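Long-range contacts in aggregative adherence fimbrial subunit AggA (Escherichia coli O104:H4 str. C227-11, PDB 4PH8), which forms the major pilin subunit of aggregative adherence fimbriae type I, which mediate bacterial adhesion and probably bind host fibronectin: residues K39-D44 with N105-A110; Q45-G50 with K99-G104; W56-A61 with T127-A132; A61-L66 with T77-I82. All blocks are in the same frame, centred on the assembly; numbering follows the deposited sequence.

Contact 1: K39-D44 with N105-A110; sequences KVTTSD and NKFLNA
The backbone carries the regular part of this contact. Strand 39-41 runs antiparallel to strand 108-110, with the two axes 4.8 Å apart at closest approach. V40 and L108 form a hydrogen-bonded pair: V40 N gives to L108 O (2.9 Å) and L108 N gives to V40 O (3.0 Å). Both bonds lie in the carbonyl planes. K39 and N109 make the next, non-hydrogen-bonded pair. Beyond the ladder the polar links pass to side chains. T41 OG1, anti to the backbone N (chi1 -167°), donates to K106 O at 2.6 Å, coming in from above the carbonyl plane. K106 then stretches its extended chain to D44, and NZ forms a salt bridge with OD1 at 2.8 Å, meeting it from above the carboxylate plane. V40 CB and L108 CB meet loosely on the buried face; a second patch lies on the opposite face. K39, T41 and F107 lie side by side and point the same way. K39 CD touches F107 CD1 at 3.4 Å, while T41 CG2 lies 3.7 Å from F107 CE1. K39 bends at chi3 and chi4, and its NZ bonds to T19 OG1. V40 and L108 face the interior of the beta sandwich, where both touch V53. The contact thus changes from paired peptides to side-chain bonds as strand 34-41 gives way to the turn before helix 44-49, so polar links continue where the ladder stops.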
loop_
_atom_site.group_PDB
_atom_site.type_symbol
_atom_site.label_atom_id
_atom_site.label_comp_id
_atom_site.label_asym_id
_atom_site.label_seq_id
_atom_site.Cartn_x
_atom_site.Cartn_y
_atom_site.Cartn_z
ATOM N N LYS A 39 -1.726 -5.221 -2.189
ATOM C CA LYS A 39 -2.509 -5.373 -3.397
ATOM C C LYS A 39 -3.892 -4.816 -3.109
ATOM O O LYS A 39 -4.452 -5.064 -2.045
ATOM C CB LYS A 39 -2.554 -6.874 -3.768
ATOM C CG LYS A 39 -3.669 -7.338 -4.671
ATOM C CD LYS A 39 -3.539 -8.813 -5.043
ATOM C CE LYS A 39 -3.783 -9.813 -3.911
ATOM N NZ LYS A 39 -5.031 -9.671 -3.146
ATOM N N VAL A 40 -4.429 -4.045 -4.051
ATOM C CA VAL A 40 -5.731 -3.401 -3.881
ATOM C C VAL A 40 -6.608 -3.690 -5.100
ATOM O O VAL A 40 -6.156 -3.643 -6.240
ATOM C CB VAL A 40 -5.607 -1.857 -3.673
ATOM C CG1 VAL A 40 -6.959 -1.275 -3.299
ATOM C CG2 VAL A 40 -4.579 -1.546 -2.603
ATOM N N THR A 41 -7.871 -3.996 -4.850
ATOM C CA THR A 41 -8.814 -4.205 -5.935
ATOM C C THR A 41 -10.179 -3.743 -5.461
ATOM O O THR A 41 -10.333 -3.232 -4.342
ATOM C CB THR A 41 -8.820 -5.681 -6.409
ATOM O OG1 THR A 41 -9.525 -5.801 -7.663
ATOM C CG2 THR A 41 -9.416 -6.599 -5.360
ATOM N N THR A 42 -11.162 -3.893 -6.334
ATOM C CA THR A 42 -12.534 -3.612 -5.979
ATOM C C THR A 42 -13.430 -4.584 -6.766
ATOM O O THR A 42 -12.924 -5.491 -7.426
ATOM C CB THR A 42 -12.868 -2.117 -6.241
ATOM O OG1 THR A 42 -14.202 -1.839 -5.809
ATOM C CG2 THR A 42 -12.744 -1.797 -7.720
ATOM N N SER A 43 -14.748 -4.397 -6.707
ATOM C CA SER A 43 -15.688 -5.347 -7.330
ATOM C C SER A 43 -15.659 -5.283 -8.864
ATOM O O SER A 43 -15.266 -4.269 -9.466
ATOM C CB SER A 43 -17.106 -5.086 -6.843
ATOM O OG SER A 43 -17.546 -3.834 -7.357
ATOM N N ASP A 44 -16.104 -6.359 -9.503
ATOM C CA ASP A 44 -16.170 -6.379 -10.968
ATOM C C ASP A 44 -17.058 -5.247 -11.496
ATOM O O ASP A 44 -16.709 -4.603 -12.466
ATOM C CB ASP A 44 -16.688 -7.715 -11.475
ATOM C CG ASP A 44 -15.663 -8.834 -11.345
ATOM O OD1 ASP A 44 -14.467 -8.574 -11.061
ATOM O OD2 ASP A 44 -16.055 -9.996 -11.541
ATOM N N ASN A 105 -7.044 -6.042 -16.030
ATOM C CA ASN A 105 -5.988 -5.558 -15.166
ATOM C C ASN A 105 -6.602 -5.077 -13.844
ATOM O O ASN A 105 -6.794 -3.877 -13.618
ATOM C CB ASN A 105 -5.245 -4.441 -15.884
ATOM C CG ASN A 105 -3.861 -4.203 -15.318
ATOM O OD1 ASN A 105 -3.499 -4.737 -14.264
ATOM N ND2 ASN A 105 -3.069 -3.401 -16.022
ATOM N N LYS A 106 -6.924 -6.026 -12.976
ATOM C CA LYS A 106 -7.862 -5.765 -11.871
ATOM C C LYS A 106 -7.227 -5.413 -10.531
ATOM O O LYS A 106 -7.935 -5.098 -9.579
ATOM C CB LYS A 106 -8.774 -6.968 -11.687
ATOM C CG LYS A 106 -9.691 -7.279 -12.870
ATOM C CD LYS A 106 -10.714 -8.303 -12.398
ATOM C CE LYS A 106 -11.728 -8.700 -13.458
ATOM N NZ LYS A 106 -12.658 -9.679 -12.840
ATOM N N PHE A 107 -5.897 -5.456 -10.463
ATOM C CA PHE A 107 -5.184 -5.221 -9.210
ATOM C C PHE A 107 -4.154 -4.131 -9.350
ATOM O O PHE A 107 -3.478 -4.029 -10.378
ATOM C CB PHE A 107 -4.488 -6.504 -8.734
ATOM C CG PHE A 107 -5.428 -7.621 -8.443
ATOM C CD1 PHE A 107 -5.992 -7.747 -7.193
ATOM C CD2 PHE A 107 -5.765 -8.548 -9.434
ATOM C CE1 PHE A 107 -6.867 -8.782 -6.905
ATOM C CE2 PHE A 107 -6.653 -9.571 -9.155
ATOM C CZ PHE A 107 -7.198 -9.688 -7.887
ATOM N N LEU A 108 -4.054 -3.323 -8.296
ATOM C CA LEU A 108 -2.902 -2.480 -8.034
ATOM C C LEU A 108 -1.977 -3.241 -7.100
ATOM O O LEU A 108 -2.398 -3.655 -6.020
ATOM C CB LEU A 108 -3.345 -1.199 -7.349
ATOM C CG LEU A 108 -2.270 -0.244 -6.823
ATOM C CD1 LEU A 108 -1.262 0.095 -7.894
ATOM C CD2 LEU A 108 -2.939 1.020 -6.309
ATOM N N ASN A 109 -0.731 -3.438 -7.521
ATOM C CA ASN A 109 0.273 -4.110 -6.702
ATOM C C ASN A 109 1.434 -3.155 -6.460
ATOM O O ASN A 109 1.864 -2.413 -7.361
ATOM C CB ASN A 109 0.778 -5.404 -7.381
ATOM C CG ASN A 109 -0.153 -6.599 -7.173
ATOM O OD1 ASN A 109 -0.184 -7.169 -6.089
ATOM N ND2 ASN A 109 -0.899 -6.990 -8.214
ATOM N N ALA A 110 1.919 -3.156 -5.227
ATOM C CA ALA A 110 3.070 -2.356 -4.828
ATOM C C ALA A 110 3.864 -3.087 -3.767
ATOM O O ALA A 110 3.326 -3.900 -2.994
ATOM C CB ALA A 110 2.650 -0.999 -4.306
#

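Contact 2: Q45-G50 with K99-G104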
loop_
_atom_site.group_PDB
_atom_site.type_symbol
_atom_site.label_atom_id
_atom_site.label_comp_id
_atom_site.label_asym_id
_atom_site.label_seq_id
_atom_site.Cartn_x
_atom_site.Cartn_y
_atom_site.Cartn_z
ATOM N N GLN A 45 -18.178 -4.984 -10.837
ATOM C CA GLN A 45 -19.046 -3.888 -11.275
ATOM C C GLN A 45 -18.363 -2.534 -11.156
ATOM O O GLN A 45 -18.481 -1.700 -12.044
ATOM C CB GLN A 45 -20.383 -3.901 -10.537
ATOM C CG GLN A 45 -21.315 -5.011 -11.009
ATOM C CD GLN A 45 -21.491 -5.044 -12.522
ATOM O OE1 GLN A 45 -20.914 -5.896 -13.203
ATOM N NE2 GLN A 45 -22.277 -4.115 -13.055
ATOM N N CYS A 46 -17.601 -2.326 -10.093
ATOM C CA CYS A 46 -16.873 -1.070 -9.942
ATOM C C CYS A 46 -15.751 -0.901 -10.965
ATOM O O CYS A 46 -15.475 0.223 -11.402
ATOM C CB CYS A 46 -16.338 -0.923 -8.529
ATOM S SG CYS A 46 -17.681 -0.563 -7.406
ATOM N N ILE A 47 -15.138 -2.010 -11.365
ATOM C CA ILE A 47 -14.123 -1.968 -12.414
ATOM C C ILE A 47 -14.773 -1.592 -13.750
ATOM O O ILE A 47 -14.252 -0.769 -14.496
ATOM C CB ILE A 47 -13.335 -3.295 -12.490
ATOM C CG1 ILE A 47 -12.505 -3.434 -11.214
ATOM C CG2 ILE A 47 -12.415 -3.304 -13.687
ATOM C CD1 ILE A 47 -11.879 -4.787 -11.014
ATOM N N LYS A 48 -15.930 -2.165 -14.024
ATOM C CA LYS A 48 -16.650 -1.836 -15.243
ATOM C C LYS A 48 -17.037 -0.363 -15.255
ATOM O O LYS A 48 -17.093 0.260 -16.304
ATOM C CB LYS A 48 -17.899 -2.687 -15.369
ATOM C CG LYS A 48 -17.634 -4.149 -15.663
ATOM C CD LYS A 48 -18.933 -4.785 -16.105
ATOM C CE LYS A 48 -19.075 -6.223 -15.681
ATOM N NZ LYS A 48 -20.506 -6.620 -15.826
ATOM N N ALA A 49 -17.297 0.177 -14.069
ATOM C CA ALA A 49 -17.731 1.564 -13.927
ATOM C C ALA A 49 -16.598 2.586 -14.020
ATOM O O ALA A 49 -16.862 3.783 -14.173
ATOM C CB ALA A 49 -18.475 1.734 -12.610
ATOM N N GLY A 50 -15.352 2.133 -13.909
ATOM C CA GLY A 50 -14.180 3.004 -14.071
ATOM C C GLY A 50 -13.421 3.375 -12.800
ATOM O O GLY A 50 -12.723 4.396 -12.757
ATOM N N LYS A 99 -4.263 3.694 -9.568
ATOM C CA LYS A 99 -4.416 2.907 -10.783
ATOM C C LYS A 99 -5.867 2.841 -11.184
ATOM O O LYS A 99 -6.703 2.485 -10.370
ATOM C CB LYS A 99 -3.898 1.507 -10.569
ATOM C CG LYS A 99 -3.932 0.639 -11.817
ATOM C CD LYS A 99 -3.228 -0.689 -11.538
ATOM C CE LYS A 99 -3.229 -1.611 -12.745
ATOM N NZ LYS A 99 -2.382 -2.818 -12.542
ATOM N N LYS A 100 -6.144 3.172 -12.444
ATOM C CA LYS A 100 -7.451 2.966 -13.030
ATOM C C LYS A 100 -7.520 1.495 -13.439
ATOM O O LYS A 100 -6.811 1.051 -14.335
ATOM C CB LYS A 100 -7.645 3.914 -14.230
ATOM C CG LYS A 100 -8.782 3.566 -15.177
ATOM C CD LYS A 100 -10.147 3.656 -14.520
ATOM C CE LYS A 100 -11.207 4.100 -15.523
ATOM N NZ LYS A 100 -11.419 5.573 -15.518
ATOM N N LEU A 101 -8.362 0.742 -12.757
ATOM C CA LEU A 101 -8.481 -0.687 -13.007
ATOM C C LEU A 101 -9.290 -0.952 -14.271
ATOM O O LEU A 101 -10.122 -0.136 -14.665
ATOM C CB LEU A 101 -9.140 -1.358 -11.809
ATOM C CG LEU A 101 -8.380 -1.206 -10.482
ATOM C CD1 LEU A 101 -9.161 -1.929 -9.396
ATOM C CD2 LEU A 101 -6.955 -1.745 -10.574
ATOM N N THR A 102 -9.032 -2.091 -14.895
ATOM C CA THR A 102 -9.801 -2.567 -16.039
ATOM C C THR A 102 -10.073 -4.061 -15.884
ATOM O O THR A 102 -9.474 -4.732 -15.031
ATOM C CB THR A 102 -9.053 -2.335 -17.365
ATOM O OG1 THR A 102 -7.837 -3.098 -17.371
ATOM C CG2 THR A 102 -8.750 -0.848 -17.561
ATOM N N SER A 103 -10.955 -4.588 -16.725
ATOM C CA SER A 103 -11.353 -5.988 -16.631
ATOM C C SER A 103 -10.180 -6.934 -16.858
ATOM O O SER A 103 -10.177 -8.045 -16.345
ATOM C CB SER A 103 -12.477 -6.313 -17.627
ATOM O OG SER A 103 -11.977 -6.508 -18.940
ATOM N N GLY A 104 -9.189 -6.479 -17.616
ATOM C CA GLY A 104 -7.994 -7.264 -17.902
ATOM C C GLY A 104 -6.835 -6.968 -16.963
ATOM O O GLY A 104 -5.790 -7.592 -17.062
HETATM O O HOH W 1 -12.225 0.728 -13.663
#
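I47 points from the helix straight at the chain that leaves strand 97-100. Its two branches divide the work. CG2, anti to the backbone N, presses on the peptide between T102 and S103, 3.3 Å from T102 C. CG1, anti to the carbonyl carbon (chi1 -67°), turns to L101 instead and meets its CB at 4.0 Å. The two side chains cross obliquely, and L101 also points toward the helix. T102 turns its own side chain away, so I47 rests on its backbone. The helix, 44-49, is a short one that follows strand 34-41 in the pilin beta sandwich, and the disulfide from C46 to C14 ties it to the chain before strand 17-20. It ends at G50 in a Schellman motif, where phi is positive (106°) and G50 N bonds back into the last turn. K100 reaches this end from the strand. Its chain starts anti to the backbone N, then bends at chi2, chi3 and chi4 so that CD and CE pass G50 O, K100 CE at 3.2 Å. A water joins the two backbones between these side-chain contacts. It lies 2.7 Å from I47 O and 2.5 Å from L101 O.

Contact 3: W56-A61 with T127-A132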
loop_
_atom_site.group_PDB
_atom_site.type_symbol
_atom_site.label_atom_id
_atom_site.label_comp_id
_atom_site.label_asym_id
_atom_site.label_seq_id
_atom_site.Cartn_x
_atom_site.Cartn_y
_atom_site.Cartn_z
ATOM N N TRP A 56 -1.264 4.206 -0.204
ATOM C CA TRP A 56 -0.315 5.172 0.324
ATOM C C TRP A 56 0.101 4.828 1.735
ATOM O O TRP A 56 -0.597 4.109 2.436
ATOM C CB TRP A 56 -0.841 6.627 0.236
ATOM C CG TRP A 56 -2.001 7.008 1.139
ATOM C CD1 TRP A 56 -1.928 7.698 2.322
ATOM C CD2 TRP A 56 -3.407 6.789 0.897
ATOM N NE1 TRP A 56 -3.186 7.898 2.835
ATOM C CE2 TRP A 56 -4.112 7.362 1.982
ATOM C CE3 TRP A 56 -4.129 6.164 -0.115
ATOM C CZ2 TRP A 56 -5.500 7.313 2.084
ATOM C CZ3 TRP A 56 -5.517 6.122 -0.016
ATOM C CH2 TRP A 56 -6.187 6.692 1.083
ATOM N N GLY A 57 1.246 5.372 2.131
ATOM C CA GLY A 57 1.793 5.199 3.464
ATOM C C GLY A 57 1.640 6.465 4.290
ATOM O O GLY A 57 1.007 7.440 3.866
ATOM N N THR A 58 2.238 6.438 5.473
ATOM C CA THR A 58 2.072 7.494 6.466
ATOM C C THR A 58 3.279 8.426 6.570
ATOM O O THR A 58 3.264 9.356 7.361
ATOM C CB THR A 58 1.828 6.871 7.854
ATOM O OG1 THR A 58 2.914 5.996 8.177
ATOM C CG2 THR A 58 0.522 6.075 7.856
ATOM N N GLY A 59 4.304 8.181 5.762
ATOM C CA GLY A 59 5.537 8.942 5.841
ATOM C C GLY A 59 5.520 10.196 4.999
ATOM O O GLY A 59 4.496 10.535 4.376
ATOM N N PRO A 60 6.665 10.901 4.958
ATOM C CA PRO A 60 6.745 12.072 4.084
ATOM C C PRO A 60 6.494 11.651 2.654
ATOM O O PRO A 60 6.918 10.568 2.245
ATOM C CB PRO A 60 8.177 12.578 4.268
ATOM C CG PRO A 60 8.939 11.438 4.840
ATOM C CD PRO A 60 7.960 10.553 5.561
ATOM N N ALA A 61 5.757 12.477 1.923
ATOM C CA ALA A 61 5.410 12.193 0.537
ATOM C C ALA A 61 4.686 10.850 0.397
ATOM O O ALA A 61 4.752 10.247 -0.641
ATOM C CB ALA A 61 6.648 12.216 -0.346
ATOM N N THR A 127 5.685 -2.266 12.895
ATOM C CA THR A 127 4.442 -2.212 12.119
ATOM C C THR A 127 4.573 -1.210 10.979
ATOM O O THR A 127 5.347 -0.256 11.061
ATOM C CB THR A 127 3.217 -1.818 12.966
ATOM O OG1 THR A 127 3.431 -0.532 13.572
ATOM C CG2 THR A 127 2.944 -2.868 14.038
ATOM N N MET A 128 3.821 -1.438 9.907
ATOM C CA MET A 128 3.798 -0.507 8.791
ATOM C C MET A 128 2.361 -0.335 8.346
ATOM O O MET A 128 1.732 -1.290 7.923
ATOM C CB MET A 128 4.652 -1.050 7.654
ATOM C CG MET A 128 4.678 -0.195 6.402
ATOM S SD MET A 128 6.137 -0.541 5.392
ATOM C CE MET A 128 5.862 -2.262 5.047
ATOM N N ILE A 129 1.847 0.879 8.490
ATOM C CA ILE A 129 0.455 1.163 8.195
ATOM C C ILE A 129 0.334 1.516 6.737
ATOM O O ILE A 129 1.040 2.395 6.248
ATOM C CB ILE A 129 -0.053 2.367 9.004
ATOM C CG1 ILE A 129 0.070 2.092 10.498
ATOM C CG2 ILE A 129 -1.493 2.683 8.654
ATOM C CD1 ILE A 129 0.024 3.361 11.321
ATOM N N LEU A 130 -0.583 0.848 6.052
ATOM C CA LEU A 130 -0.894 1.213 4.690
ATOM C C LEU A 130 -2.343 1.613 4.582
ATOM O O LEU A 130 -3.218 1.045 5.241
ATOM C CB LEU A 130 -0.592 0.069 3.741
ATOM C CG LEU A 130 0.874 -0.325 3.611
ATOM C CD1 LEU A 130 0.981 -1.411 2.569
ATOM C CD2 LEU A 130 1.766 0.849 3.244
ATOM N N HIS A 131 -2.579 2.620 3.755
ATOM C CA HIS A 131 -3.915 3.083 3.489
ATOM C C HIS A 131 -4.243 2.712 2.069
ATOM O O HIS A 131 -3.381 2.781 1.191
ATOM C CB HIS A 131 -3.974 4.595 3.608
ATOM C CG HIS A 131 -3.842 5.096 5.005
ATOM N ND1 HIS A 131 -4.936 5.353 5.800
ATOM C CD2 HIS A 131 -2.754 5.424 5.742
ATOM C CE1 HIS A 131 -4.528 5.818 6.967
ATOM N NE2 HIS A 131 -3.208 5.855 6.958
ATOM N N ALA A 132 -5.498 2.366 1.831
ATOM C CA ALA A 132 -5.964 2.087 0.482
ATOM C C ALA A 132 -7.324 2.727 0.276
ATOM O O ALA A 132 -8.090 2.922 1.225
ATOM C CB ALA A 132 -6.051 0.596 0.231
HETATM O O HOH W 2 3.262 3.826 6.400
#
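Two long strands of the beta sandwich, 52-68 and 124-138, pair antiparallel here, just before the first breaks into the loop around G59. W56 and H131 form the hydrogen-bonded pair: W56 N gives to H131 O at 2.9 Å, and H131 N gives to W56 O at 2.8 Å, nearly along the C=O axis. Their side chains share one face of the sheet. W56 CG takes the crowded position between the backbone N and the carbonyl carbon (chi1 69°). This lays the indole face against H131 CB, a CH-pi contact 3.4 Å from the centroid of the five-membered ring. H131 CG is anti to the carbonyl carbon (chi1 -71°), which sets the imidazole nearly parallel to the indole, with planes at 9°, but displaced, with little of one ring above the other. T58 CG2 lies beside the backbone N and touches I129 CB. It also reaches the imidazole edge, in the ring plane, 3.8 Å from H131 NE2. Past the last direct bond a water bridges the diverging chains, accepting from T58 N at 3.0 Å and donating to I129 O at 2.6 Å.

Contact 4: A61-L66 with T77-I82; sequences ANKWVL and TLNPSI
W64 and L78 hold the tight side of this contact. They form an antiparallel hydrogen-bonded pair within the beta hairpin of strands 52-68 and 75-82. W64 N donates to L78 O at 3.0 Å. L78 N returns the bond to W64 O at 2.7 Å, nearly along the C=O axis. Both side chains leave the same face of the sheet, and both have CG anti to the carbonyl carbon. W64 CB and L78 CB meet at 4.4 Å. The W64 indole extends obliquely beneath P80, which points its ring toward it. P80 CG approaches the indole face as a CH-pi contact, 4.0 Å from the centroid of the five-membered ring and 3.6 Å from W64 NE1. P80 CB lies above the same face but off toward the rim. L66 CB touches L78 CD1 at a similar distance to the CB pair.

The other face is more open. V65 and T77 are the non-hydrogen-bonded pair there, and V65 CG2 only approaches T77 OG1. K63 crosses T77 at about a right angle, with its CB 3.5 Å from T77 CG2. Its chain then runs extended past N79, an exposed residue, and K63 CE comes no nearer to N79 OD1 than 3.9 Å.

The buried side chains complete the sandwich interior. W64 packs against A110 and V112 of strand 108-114 and against M128 and L130 of strand 124-138. L66 touches V114, Y126 and M128, and L78 also touches V112. The hairpin thereby bears on both of these strands.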
loop_
_atom_site.group_PDB
_atom_site.type_symbol
_atom_site.label_atom_id
_atom_site.label_comp_id
_atom_site.label_asym_id
_atom_site.label_seq_id
_atom_site.Cartn_x
_atom_site.Cartn_y
_atom_site.Cartn_z
ATOM N N ALA A 61 5.757 12.477 1.923
ATOM C CA ALA A 61 5.410 12.193 0.537
ATOM C C ALA A 61 4.686 10.850 0.397
ATOM O O ALA A 61 4.752 10.247 -0.641
ATOM C CB ALA A 61 6.648 12.216 -0.346
ATOM N N ASN A 62 3.976 10.445 1.448
ATOM C CA ASN A 62 3.196 9.198 1.489
ATOM C C ASN A 62 4.040 7.942 1.332
ATOM O O ASN A 62 3.531 6.878 0.964
ATOM C CB ASN A 62 2.057 9.275 0.492
ATOM C CG ASN A 62 1.080 10.383 0.843
ATOM O OD1 ASN A 62 0.521 10.411 1.943
ATOM N ND2 ASN A 62 0.878 11.304 -0.075
ATOM N N LYS A 63 5.317 8.045 1.693
ATOM C CA LYS A 63 6.195 6.878 1.706
ATOM C C LYS A 63 5.773 5.921 2.828
ATOM O O LYS A 63 5.043 6.282 3.742
ATOM C CB LYS A 63 7.672 7.285 1.799
ATOM C CG LYS A 63 8.167 7.895 0.503
ATOM C CD LYS A 63 9.618 8.346 0.525
ATOM C CE LYS A 63 9.908 9.175 -0.722
ATOM N NZ LYS A 63 11.282 9.740 -0.756
ATOM N N TRP A 64 6.172 4.669 2.707
ATOM C CA TRP A 64 5.741 3.656 3.654
ATOM C C TRP A 64 6.699 3.632 4.825
ATOM O O TRP A 64 7.894 3.677 4.621
ATOM C CB TRP A 64 5.726 2.299 2.955
ATOM C CG TRP A 64 4.789 2.203 1.769
ATOM C CD1 TRP A 64 4.161 3.221 1.106
ATOM C CD2 TRP A 64 4.416 0.999 1.091
ATOM N NE1 TRP A 64 3.402 2.722 0.066
ATOM C CE2 TRP A 64 3.538 1.359 0.040
ATOM C CE3 TRP A 64 4.720 -0.352 1.283
ATOM C CZ2 TRP A 64 2.978 0.418 -0.823
ATOM C CZ3 TRP A 64 4.154 -1.292 0.422
ATOM C CH2 TRP A 64 3.293 -0.893 -0.628
ATOM N N VAL A 65 6.173 3.593 6.051
ATOM C CA VAL A 65 7.027 3.673 7.251
ATOM C C VAL A 65 6.967 2.380 8.065
ATOM O O VAL A 65 5.920 2.004 8.577
ATOM C CB VAL A 65 6.643 4.873 8.138
ATOM C CG1 VAL A 65 7.569 4.978 9.346
ATOM C CG2 VAL A 65 6.667 6.157 7.323
ATOM N N LEU A 66 8.105 1.708 8.171
ATOM C CA LEU A 66 8.236 0.561 9.053
ATOM C C LEU A 66 8.712 1.087 10.408
ATOM O O LEU A 66 9.859 1.528 10.540
ATOM C CB LEU A 66 9.219 -0.452 8.472
ATOM C CG LEU A 66 9.286 -1.817 9.171
ATOM C CD1 LEU A 66 7.991 -2.611 9.047
ATOM C CD2 LEU A 66 10.433 -2.640 8.616
ATOM N N THR A 77 11.719 4.791 6.381
ATOM C CA THR A 77 10.823 5.358 5.400
ATOM C C THR A 77 11.203 4.733 4.072
ATOM O O THR A 77 12.350 4.827 3.639
ATOM C CB THR A 77 10.980 6.885 5.381
ATOM O OG1 THR A 77 10.721 7.391 6.698
ATOM C CG2 THR A 77 10.030 7.527 4.393
ATOM N N LEU A 78 10.238 4.075 3.440
ATOM C CA LEU A 78 10.507 3.212 2.297
ATOM C C LEU A 78 9.781 3.720 1.061
ATOM O O LEU A 78 8.603 4.096 1.115
ATOM C CB LEU A 78 10.090 1.771 2.619
ATOM C CG LEU A 78 10.723 1.161 3.879
ATOM C CD1 LEU A 78 10.109 -0.182 4.211
ATOM C CD2 LEU A 78 12.226 1.010 3.695
ATOM N N ASN A 79 10.501 3.751 -0.049
ATOM C CA ASN A 79 9.927 4.191 -1.311
ATOM C C ASN A 79 9.353 2.990 -2.064
ATOM O O ASN A 79 10.074 2.021 -2.326
ATOM C CB ASN A 79 10.985 4.869 -2.161
ATOM C CG ASN A 79 10.391 5.651 -3.319
ATOM O OD1 ASN A 79 9.294 6.215 -3.226
ATOM N ND2 ASN A 79 11.124 5.709 -4.407
ATOM N N PRO A 80 8.054 3.042 -2.399
ATOM C CA PRO A 80 7.460 1.890 -3.073
ATOM C C PRO A 80 7.860 1.711 -4.533
ATOM O O PRO A 80 8.174 2.676 -5.242
ATOM C CB PRO A 80 5.948 2.140 -2.997
ATOM C CG PRO A 80 5.779 3.540 -2.564
ATOM C CD PRO A 80 7.065 4.061 -2.019
ATOM N N SER A 81 7.798 0.454 -4.957
ATOM C CA SER A 81 7.735 0.065 -6.353
ATOM C C SER A 81 6.326 -0.399 -6.654
ATOM O O SER A 81 5.671 -0.994 -5.800
ATOM C CB SER A 81 8.722 -1.060 -6.610
ATOM O OG SER A 81 10.023 -0.573 -6.378
ATOM N N ILE A 82 5.877 -0.130 -7.868
ATOM C CA ILE A 82 4.496 -0.351 -8.262
ATOM C C ILE A 82 4.436 -1.076 -9.595
ATOM O O ILE A 82 5.398 -1.062 -10.389
ATOM C CB ILE A 82 3.699 0.973 -8.291
ATOM C CG1 ILE A 82 4.183 1.909 -9.411
ATOM C CG2 ILE A 82 3.764 1.629 -6.922
ATOM C CD1 ILE A 82 3.405 3.221 -9.493
#

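Contact 4 is the most buried; contacts 1, 2 and 3 each mix buried and exposed residues. Contacts 3 and 4 share A61 and strand 52-68, and G57 N probably bonds to N62 O between them. Contacts 1, 3 and 4 are all strand pairings, and they meet in the interior: A110 packs on W64, and V40 on A132. Contact 2 instead sets a helix against a loop, with apolar packing and a water in place of a ladder. It lies next to contact 1, where K99 NZ probably bonds to F107 O and N105 OD1. A salt bridge distinguishes contact 1, and CH-pi contacts on tryptophan mark contacts 3 and 4.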